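Local coordinates for uncharacterized protein 4E10_S0_1Z6NA_001 (T18) (Artificial gene, PDB 3LEF), which displays the HIV epitope of antibody 4E10 on a computationally designed thioredoxin-family scaffold, made as an immunogen to induce epitope-specific antibodies, at the interface of chains A and B. Numbering follows the deposited sequence. Chains: chain A/B, Uncharacterized protein 4E10_S0_1Z6NA_001 (T18).

The interface of chains A and B. Residues chain A 20-22, 25, 64; chain B 2, 6, 10, 95.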
# COMPACT_ATOMS: atom_id res chain seq x y z
N HIS A 20 -0.26 3.98 9.93
CA HIS A 20 0.88 3.44 9.18
C HIS A 20 1.73 4.52 8.54
O HIS A 20 2.73 4.22 7.89
CB HIS A 20 0.41 2.51 8.06
CG HIS A 20 -0.19 1.23 8.56
ND1 HIS A 20 0.45 0.41 9.46
CD2 HIS A 20 -1.35 0.61 8.24
CE1 HIS A 20 -0.31 -0.64 9.71
NE2 HIS A 20 -1.41 -0.54 8.99
N GLY A 21 1.32 5.78 8.68
CA GLY A 21 2.02 6.88 8.02
C GLY A 21 3.20 7.40 8.81
O GLY A 21 3.33 7.13 10.00
N LEU A 22 4.08 8.13 8.14
CA LEU A 22 5.21 8.74 8.81
C LEU A 22 4.68 9.75 9.82
O LEU A 22 3.57 10.23 9.67
CB LEU A 22 6.12 9.44 7.79
CG LEU A 22 6.90 8.55 6.85
CD1 LEU A 22 7.46 9.35 5.67
CD2 LEU A 22 8.00 7.87 7.62
N GLU A 25 3.46 12.86 8.06
CA GLU A 25 2.22 12.71 7.32
C GLU A 25 0.99 12.63 8.23
O GLU A 25 -0.10 13.08 7.85
CB GLU A 25 2.29 11.44 6.49
CG GLU A 25 3.50 11.36 5.59
CD GLU A 25 3.67 9.99 4.98
OE1 GLU A 25 3.09 9.00 5.50
OE2 GLU A 25 4.39 9.89 3.97
N MET A 64 -0.61 7.41 2.36
CA MET A 64 -0.46 8.47 3.35
C MET A 64 0.56 9.55 2.98
O MET A 64 0.63 10.59 3.63
CB MET A 64 -0.09 7.88 4.70
CG MET A 64 -1.28 7.54 5.57
SD MET A 64 -2.10 9.03 6.14
CE MET A 64 -0.94 9.63 7.37
N ALA B 2 11.99 10.21 3.65
CA ALA B 2 12.22 9.56 4.97
C ALA B 2 13.51 8.73 4.95
O ALA B 2 13.84 8.14 3.95
CB ALA B 2 11.04 8.70 5.34
N GLU B 6 13.20 5.31 9.19
CA GLU B 6 11.84 5.80 9.30
C GLU B 6 10.94 4.94 8.44
O GLU B 6 9.81 4.62 8.84
CB GLU B 6 11.76 7.28 8.92
CG GLU B 6 12.39 8.20 9.97
CD GLU B 6 12.57 9.62 9.48
OE1 GLU B 6 12.56 9.82 8.25
OE2 GLU B 6 12.72 10.53 10.33
N ILE B 10 7.65 2.19 9.65
CA ILE B 10 6.27 2.16 9.18
C ILE B 10 5.99 0.97 8.26
O ILE B 10 4.84 0.72 7.89
CB ILE B 10 5.83 3.49 8.45
CG1 ILE B 10 6.73 3.82 7.26
CG2 ILE B 10 5.80 4.66 9.42
CD1 ILE B 10 6.09 4.78 6.28
N ARG B 95 4.69 4.08 -2.21
CA ARG B 95 5.64 4.81 -1.34
C ARG B 95 7.08 4.69 -1.82
O ARG B 95 7.89 5.58 -1.59
CB ARG B 95 5.57 4.31 0.09
CG ARG B 95 6.53 5.04 0.99
CD ARG B 95 6.33 4.69 2.44
NE ARG B 95 5.03 5.08 2.97
CZ ARG B 95 4.74 6.28 3.48
NH1 ARG B 95 5.64 7.24 3.49
NH2 ARG B 95 3.53 6.51 3.96
O HOH W 1 2.09 4.17 5.46
O HOH W 2 3.19 0.30 10.04
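This patch is part of a two-fold symmetric interface between two copies of a designed thioredoxin-family scaffold. The dimer may be a product of crystal packing. Chain A gives the loop A:His20 to A:Leu22 and A:Glu25 from the first turn of helix 23-39. Chain B gives its N-terminal segment with helix 4-10, and B:Arg95 from helix 93-99.

The ionic contact is an end-on, two-pronged salt bridge. B:Arg95 and A:Glu25 meet tip to tip. B:Arg95 NH2 donates to A:Glu25 OE1 at 3.0 Å, nearly straight (165° at H). B:Arg95 NH1 donates to A:Glu25 OE2, also at 3.0 Å. Both carboxylate oxygens use their syn lone pairs, and both lie close to the guanidinium plane. The two planes are still twisted 35° apart. B:Arg95 leaves its backbone with CG anti to N, and its chain bends at chi3. The A:Glu25 chain is extended beyond CG.

Within chain A, the backbone N of A:Leu22 donates to A:Glu25 OE1 at 2.9 Å, from above the carboxylate plane. OE1 thus accepts from at least two donors, A:Leu22 N and B:Arg95 NH2. This should help fix the carboxylate's rotation and may stabilise its negative charge.

Apolar packing lies beside the ion pair. Within chain B, B:Ile10 CD1 sits over the centre of one guanidinium face of B:Arg95. Across the interface, A:Leu22 crosses B:Ile10 at about a right angle, with A:Leu22 CD2 3.9 Å from B:Ile10 CD1. The other branch, A:Leu22 CD1, touches B:Ala2 CB at 3.7 Å. B:Ile10 holds CG1 in the crowded position between N and the carbonyl carbon (chi1 57°).

B:Ile10 CG2 also makes van der Waals contact with the backbone oxygens of A:His20 and A:Gly21.

Two waters bridge the chains. Water 1 links the A:His20 carbonyl O to B:Arg95 NH2, 3.1 Å from that nitrogen. Water 2 joins the imidazole ND1 of A:His20, at 2.8 Å, to the B:Ile10 carbonyl O.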